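Local coordinates for core protein VP4 (Bluetongue virus, PDB 2JHP) that caps viral RNA as a multifunctional enzyme of the inner capsid, with S-adenosyl-L-homocysteine and guanine each bound at two separate sites, at residues F410-R415 with Y425-K430; S454-N459 with I465-G470. All coordinates share one frame; numbering follows the deposited sequence.

Contact 1 (F410-R415 with Y425-K430); sequences FYLTNR and YEVMKK. With SAH (S-adenosyl-L-homocysteine), chain B; GUN (guanine), chain E.
Leu412 turns one methyl, CD2, onto residues 425-430 of helix 421-430, where it meets Val427 CG1 at 4.2 Å and, slightly farther off, Met428 CG at 4.4 Å. This is apolar packing of the leucine methyl on a valine methyl and on the CG methylene of Met428, buried on both sides; the same two helix residues also rest on the sheet, Val427 on Asp408 and Met428 on Ala436. Leu412 CD1 lies above one face of the Tyr411 ring, toward its rim. Hydrogen bonding shapes the loop itself: Asn414 N bonds Tyr411 O at 2.9 Å, closing a type I beta turn. The turn follows the fourth strand of a Rossmann-like methyltransferase sheet, at the strand end where this fold holds its cofactor. Ligand contacts make up the rest. With chi1 at 86°, CG of Tyr411 lies between its own N and C, which brings the ring obliquely against the adenine, Tyr411 CD1 lying 3.4 Å from SAH C5; a bond from the Tyr411 hydroxyl to Asp408 helps fix the ring. Asn414 OD1 approaches SAH C8 at 3.3 Å. The Phe410 ring takes the homocysteine carboxylate oxygen at its edge and guanine N1 over one face, near the rim, CE2 to N1 being 3.9 Å.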
loop_
_atom_site.group_PDB
_atom_site.type_symbol
_atom_site.label_atom_id
_atom_site.label_comp_id
_atom_site.label_asym_id
_atom_site.label_seq_id
_atom_site.Cartn_x
_atom_site.Cartn_y
_atom_site.Cartn_z
ATOM N N PHE A 410 -3.269 5.290 1.624
ATOM C CA PHE A 410 -2.243 5.981 0.864
ATOM C C PHE A 410 -2.721 6.547 -0.469
ATOM O O PHE A 410 -2.180 6.206 -1.517
ATOM C CB PHE A 410 -1.000 5.083 0.632
ATOM C CG PHE A 410 -0.461 4.446 1.870
ATOM C CD1 PHE A 410 -0.654 3.096 2.099
ATOM C CD2 PHE A 410 0.249 5.192 2.799
ATOM C CE1 PHE A 410 -0.159 2.496 3.237
ATOM C CE2 PHE A 410 0.762 4.597 3.947
ATOM C CZ PHE A 410 0.554 3.247 4.168
ATOM N N TYR A 411 -3.728 7.410 -0.428
ATOM C CA TYR A 411 -4.215 8.030 -1.646
ATOM C C TYR A 411 -4.919 9.356 -1.388
ATOM O O TYR A 411 -4.791 10.294 -2.177
ATOM C CB TYR A 411 -5.103 7.053 -2.447
ATOM C CG TYR A 411 -6.573 7.001 -2.070
ATOM C CD1 TYR A 411 -7.484 7.900 -2.628
ATOM C CD2 TYR A 411 -7.057 6.031 -1.185
ATOM C CE1 TYR A 411 -8.844 7.848 -2.302
ATOM C CE2 TYR A 411 -8.420 5.965 -0.844
ATOM C CZ TYR A 411 -9.308 6.869 -1.408
ATOM O OH TYR A 411 -10.646 6.839 -1.078
ATOM N N LEU A 412 -5.658 9.429 -0.288
ATOM C CA LEU A 412 -6.443 10.627 0.047
ATOM C C LEU A 412 -5.758 11.962 -0.279
ATOM O O LEU A 412 -6.317 12.785 -0.995
ATOM C CB LEU A 412 -6.852 10.590 1.516
ATOM C CG LEU A 412 -8.241 10.062 1.923
ATOM C CD1 LEU A 412 -9.099 9.588 0.771
ATOM C CD2 LEU A 412 -8.134 8.992 2.981
ATOM N N THR A 413 -4.539 12.145 0.226
ATOM C CA THR A 413 -3.839 13.405 0.184
ATOM C C THR A 413 -2.869 13.473 -0.973
ATOM O O THR A 413 -1.933 14.291 -0.966
ATOM C CB THR A 413 -3.066 13.619 1.468
ATOM O OG1 THR A 413 -2.426 12.398 1.845
ATOM C CG2 THR A 413 -4.003 14.077 2.591
ATOM N N ASN A 414 -3.075 12.600 -1.964
ATOM C CA ASN A 414 -2.469 12.739 -3.283
ATOM C C ASN A 414 -2.865 14.091 -3.871
ATOM O O ASN A 414 -3.991 14.554 -3.661
ATOM C CB ASN A 414 -2.949 11.635 -4.225
ATOM C CG ASN A 414 -2.186 10.321 -4.062
ATOM O OD1 ASN A 414 -2.213 9.484 -4.961
ATOM N ND2 ASN A 414 -1.521 10.130 -2.921
ATOM N N ARG A 415 -1.947 14.703 -4.621
ATOM C CA ARG A 415 -2.131 16.057 -5.120
ATOM C C ARG A 415 -3.375 16.226 -6.013
ATOM O O ARG A 415 -3.948 17.320 -6.077
ATOM C CB ARG A 415 -0.859 16.538 -5.817
ATOM C CG ARG A 415 -0.694 18.050 -5.818
ATOM C CD ARG A 415 0.778 18.470 -5.906
ATOM N NE ARG A 415 1.536 18.006 -4.738
ATOM C CZ ARG A 415 1.727 18.714 -3.626
ATOM N NH1 ARG A 415 1.233 19.943 -3.505
ATOM N NH2 ARG A 415 2.427 18.191 -2.632
ATOM N N TYR A 425 -12.262 14.069 4.827
ATOM C CA TYR A 425 -12.674 13.823 6.210
ATOM C C TYR A 425 -13.913 12.927 6.285
ATOM O O TYR A 425 -14.039 12.111 7.192
ATOM C CB TYR A 425 -12.871 15.146 6.970
ATOM C CG TYR A 425 -11.569 15.867 7.249
ATOM C CD1 TYR A 425 -11.288 17.114 6.674
ATOM C CD2 TYR A 425 -10.600 15.290 8.070
ATOM C CE1 TYR A 425 -10.063 17.768 6.920
ATOM C CE2 TYR A 425 -9.370 15.937 8.310
ATOM C CZ TYR A 425 -9.118 17.164 7.745
ATOM O OH TYR A 425 -7.917 17.745 8.022
ATOM N N GLU A 426 -14.799 13.065 5.303
ATOM C CA GLU A 426 -15.976 12.211 5.179
ATOM C C GLU A 426 -15.571 10.744 5.001
ATOM O O GLU A 426 -16.223 9.851 5.535
ATOM C CB GLU A 426 -16.860 12.678 4.019
ATOM C CG GLU A 426 -18.335 12.319 4.144
ATOM C CD GLU A 426 -19.199 13.474 4.655
ATOM O OE1 GLU A 426 -19.023 14.612 4.154
ATOM O OE2 GLU A 426 -20.070 13.248 5.538
ATOM N N VAL A 427 -14.489 10.492 4.266
ATOM C CA VAL A 427 -13.932 9.139 4.178
ATOM C C VAL A 427 -13.354 8.655 5.521
ATOM O O VAL A 427 -13.667 7.552 5.978
ATOM C CB VAL A 427 -12.865 9.021 3.071
ATOM C CG1 VAL A 427 -12.147 7.688 3.159
ATOM C CG2 VAL A 427 -13.499 9.187 1.713
ATOM N N MET A 428 -12.530 9.490 6.152
ATOM C CA MET A 428 -11.921 9.157 7.445
ATOM C C MET A 428 -12.950 8.931 8.589
ATOM O O MET A 428 -12.638 8.293 9.590
ATOM C CB MET A 428 -10.863 10.198 7.829
ATOM C CG MET A 428 -9.859 10.502 6.704
ATOM S SD MET A 428 -8.229 11.113 7.200
ATOM C CE MET A 428 -8.626 12.111 8.630
ATOM N N LYS A 429 -14.168 9.427 8.414
ATOM C CA LYS A 429 -15.235 9.213 9.386
ATOM C C LYS A 429 -15.852 7.800 9.288
ATOM O O LYS A 429 -16.382 7.279 10.268
ATOM C CB LYS A 429 -16.299 10.318 9.211
ATOM C CG LYS A 429 -17.489 10.336 10.126
ATOM C CD LYS A 429 -18.275 11.573 9.721
ATOM C CE LYS A 429 -19.334 11.995 10.717
ATOM N NZ LYS A 429 -20.648 11.538 10.209
ATOM N N LYS A 430 -15.757 7.179 8.112
ATOM C CA LYS A 430 -16.435 5.899 7.866
ATOM C C LYS A 430 -15.501 4.760 7.443
ATOM O O LYS A 430 -15.907 3.600 7.421
ATOM C CB LYS A 430 -17.585 6.068 6.850
ATOM C CG LYS A 430 -17.157 6.601 5.462
ATOM C CD LYS A 430 -18.327 6.654 4.474
ATOM C CE LYS A 430 -17.859 7.039 3.062
ATOM N NZ LYS A 430 -18.817 6.583 1.998
HETATM N N SAH B . -3.669 2.244 -1.833
HETATM C CA SAH B . -2.399 1.579 -2.264
HETATM C CB SAH B . -1.565 2.371 -3.276
HETATM C CG SAH B . -1.674 3.884 -3.337
HETATM S SD SAH B . -0.858 4.517 -4.828
HETATM C C SAH B . -1.543 1.128 -1.092
HETATM O O SAH B . -2.061 0.598 -0.106
HETATM O OXT SAH B . -0.318 1.248 -1.115
HETATM C "C5'" SAH B . -2.136 5.797 -4.986
HETATM C "C4'" SAH B . -3.155 5.488 -6.069
HETATM O "O4'" SAH B . -4.424 6.011 -5.727
HETATM C "C3'" SAH B . -2.773 6.087 -7.420
HETATM O "O3'" SAH B . -3.055 5.098 -8.397
HETATM C "C2'" SAH B . -3.730 7.256 -7.600
HETATM O "O2'" SAH B . -4.091 7.470 -8.938
HETATM C "C1'" SAH B . -4.945 6.790 -6.799
HETATM N N9 SAH B . -5.799 7.906 -6.333
HETATM C C8 SAH B . -5.393 9.147 -5.898
HETATM N N7 SAH B . -6.493 9.872 -5.569
HETATM C C5 SAH B . -7.595 9.116 -5.787
HETATM C C6 SAH B . -8.962 9.352 -5.617
HETATM N N6 SAH B . -9.389 10.523 -5.149
HETATM N N1 SAH B . -9.878 8.361 -5.921
HETATM C C2 SAH B . -9.439 7.138 -6.396
HETATM N N3 SAH B . -8.087 6.899 -6.567
HETATM C C4 SAH B . -7.174 7.872 -6.269
HETATM N N9 GUN E . 3.586 0.700 0.302
HETATM C C8 GUN E . 3.190 0.996 -0.936
HETATM N N7 GUN E . 3.134 2.324 -1.073
HETATM C C5 GUN E . 3.501 2.881 0.081
HETATM C C6 GUN E . 3.631 4.203 0.513
HETATM O O6 GUN E . 3.381 5.140 -0.243
HETATM N N1 GUN E . 4.051 4.455 1.826
HETATM C C2 GUN E . 4.324 3.363 2.664
HETATM N N2 GUN E . 4.723 3.563 3.905
HETATM N N3 GUN E . 4.187 2.104 2.212
HETATM C C4 GUN E . 3.789 1.842 0.957
#

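Contact 2 (S454-N459 with I465-G470); sequences STVMLN and IRILDG
Val456 and Ile467 form the close part of this contact, their side chains crossing at about a right angle. A single methyl, Val456 CG1, sits against the outer arm of the isoleucine, 3.8 Å from Ile467 CD1 and just as near Ile467 CG1. In Ile467, CG1 stands anti to the backbone N (chi1 -171°), which puts the CG1-CD1 arm beside the valine, while the other branch, CG2, comes only to within 4.3 Å of the Met457 carbonyl oxygen. That second approach is looser, and the Met457 side chain itself runs off to Leu568. The partly exposed side of the helix is polar at Ser454 and Thr455: Ser454 OG bonds Tyr622 and Glu630, and Thr455 OG1 also bonds Glu630. The strand's polar groups are tied down as well, Arg466 NE by a salt bridge to Asp567, and Asp469 by N-capping helix 470-480 through OD1 to Gly472 N. In the Rossmann-like methyltransferase sheet, 466-469 is the edge strand at one end, hydrogen-bonded antiparallel to strand 499-503, with Asp567 taking the Ile467 N-H. Helix 453-460 leads into that edge strand and packs on this end of the sheet, Val456 also touching Ala500, with helix 421-430 on one flank and helix 568-576 reached through Met457 and Leu458.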
loop_
_atom_site.group_PDB
_atom_site.type_symbol
_atom_site.label_atom_id
_atom_site.label_comp_id
_atom_site.label_asym_id
_atom_site.label_seq_id
_atom_site.Cartn_x
_atom_site.Cartn_y
_atom_site.Cartn_z
ATOM N N SER A 454 -3.520 19.499 13.640
ATOM C CA SER A 454 -4.493 19.898 14.645
ATOM C C SER A 454 -5.903 19.787 14.092
ATOM O O SER A 454 -6.825 19.419 14.812
ATOM C CB SER A 454 -4.214 21.311 15.155
ATOM O OG SER A 454 -4.412 22.277 14.136
ATOM N N THR A 455 -6.061 20.081 12.806
ATOM C CA THR A 455 -7.353 19.925 12.138
ATOM C C THR A 455 -7.751 18.439 12.072
ATOM O O THR A 455 -8.911 18.087 12.296
ATOM C CB THR A 455 -7.334 20.566 10.729
ATOM O OG1 THR A 455 -6.782 21.882 10.818
ATOM C CG2 THR A 455 -8.736 20.681 10.164
ATOM N N VAL A 456 -6.772 17.584 11.778
ATOM C CA VAL A 456 -6.977 16.144 11.706
ATOM C C VAL A 456 -7.485 15.653 13.050
ATOM O O VAL A 456 -8.550 15.039 13.121
ATOM C CB VAL A 456 -5.665 15.379 11.328
ATOM C CG1 VAL A 456 -5.905 13.882 11.311
ATOM C CG2 VAL A 456 -5.130 15.834 9.992
ATOM N N MET A 457 -6.722 15.937 14.107
ATOM C CA MET A 457 -7.103 15.629 15.482
ATOM C C MET A 457 -8.529 16.058 15.840
ATOM O O MET A 457 -9.305 15.280 16.412
ATOM C CB MET A 457 -6.139 16.305 16.446
ATOM C CG MET A 457 -4.861 15.549 16.679
ATOM S SD MET A 457 -3.806 16.383 17.865
ATOM C CE MET A 457 -4.707 16.163 19.388
ATOM N N LEU A 458 -8.868 17.294 15.497
ATOM C CA LEU A 458 -10.158 17.869 15.864
ATOM C C LEU A 458 -11.345 17.318 15.056
ATOM O O LEU A 458 -12.470 17.278 15.552
ATOM C CB LEU A 458 -10.096 19.404 15.826
ATOM C CG LEU A 458 -9.146 20.008 16.874
ATOM C CD1 LEU A 458 -8.653 21.393 16.512
ATOM C CD2 LEU A 458 -9.803 20.028 18.235
ATOM N N ASN A 459 -11.089 16.891 13.824
ATOM C CA ASN A 459 -12.133 16.373 12.943
ATOM C C ASN A 459 -12.217 14.864 12.947
ATOM O O ASN A 459 -13.298 14.303 12.818
ATOM C CB ASN A 459 -11.884 16.817 11.505
ATOM C CG ASN A 459 -12.030 18.305 11.314
ATOM O OD1 ASN A 459 -12.337 19.043 12.250
ATOM N ND2 ASN A 459 -11.806 18.759 10.084
ATOM N N ILE A 465 -14.173 6.180 15.942
ATOM C CA ILE A 465 -13.004 6.438 15.096
ATOM C C ILE A 465 -11.804 6.918 15.894
ATOM O O ILE A 465 -11.806 8.003 16.475
ATOM C CB ILE A 465 -13.304 7.392 13.909
ATOM C CG1 ILE A 465 -14.481 6.884 13.070
ATOM C CG2 ILE A 465 -12.062 7.544 13.009
ATOM C CD1 ILE A 465 -14.186 5.635 12.259
ATOM N N ARG A 466 -10.792 6.062 15.906
ATOM C CA ARG A 466 -9.521 6.290 16.550
ATOM C C ARG A 466 -8.594 7.041 15.568
ATOM O O ARG A 466 -8.424 6.630 14.423
ATOM C CB ARG A 466 -8.941 4.922 16.911
ATOM C CG ARG A 466 -8.386 4.754 18.321
ATOM C CD ARG A 466 -9.482 4.580 19.373
ATOM N NE ARG A 466 -10.123 5.870 19.627
ATOM C CZ ARG A 466 -11.400 6.130 19.370
ATOM N NH1 ARG A 466 -11.887 7.333 19.616
ATOM N NH2 ARG A 466 -12.192 5.192 18.874
ATOM N N ILE A 467 -8.022 8.156 16.008
ATOM C CA ILE A 467 -7.188 8.977 15.132
ATOM C C ILE A 467 -5.787 9.165 15.707
ATOM O O ILE A 467 -5.612 9.744 16.776
ATOM C CB ILE A 467 -7.871 10.346 14.770
ATOM C CG1 ILE A 467 -7.092 11.087 13.672
ATOM C CG2 ILE A 467 -8.033 11.236 15.978
ATOM C CD1 ILE A 467 -7.297 10.497 12.288
ATOM N N LEU A 468 -4.794 8.646 14.992
ATOM C CA LEU A 468 -3.419 8.623 15.484
ATOM C C LEU A 468 -2.432 8.880 14.371
ATOM O O LEU A 468 -2.765 8.757 13.196
ATOM C CB LEU A 468 -3.098 7.261 16.096
ATOM C CG LEU A 468 -3.973 6.645 17.179
ATOM C CD1 LEU A 468 -3.590 5.200 17.268
ATOM C CD2 LEU A 468 -3.783 7.328 18.540
ATOM N N ASP A 469 -1.208 9.232 14.745
ATOM C CA ASP A 469 -0.130 9.336 13.784
ATOM C C ASP A 469 0.304 7.922 13.448
ATOM O O ASP A 469 0.015 6.997 14.203
ATOM C CB ASP A 469 1.034 10.184 14.310
ATOM C CG ASP A 469 1.750 9.553 15.488
ATOM O OD1 ASP A 469 2.186 8.387 15.373
ATOM O OD2 ASP A 469 1.907 10.232 16.533
ATOM N N GLY A 470 0.989 7.762 12.315
ATOM C CA GLY A 470 1.382 6.453 11.809
ATOM C C GLY A 470 2.075 5.547 12.809
ATOM O O GLY A 470 1.777 4.350 12.881
#

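Both are buried apolar contacts around the same seven-stranded methyltransferase sheet, each small and without a hydrogen bond across it. Contact 1 lies nearer the chain centre and joins a ligand-binding loop to the helix that follows it; contact 2, about 12 Å away between centres, fastens the next helix to the edge strand and carries no ligand. Their surroundings differ accordingly: S-adenosyl-L-homocysteine and guanine line one side of contact 1, whereas contact 2 adds salt bridges and bonds reaching the C-terminal part of the chain. The two also touch directly, as Tyr425 packs against Thr455 and Asn459, and Ile465 CD1 comes to 3.4 Å from the Lys429 carbonyl oxygen.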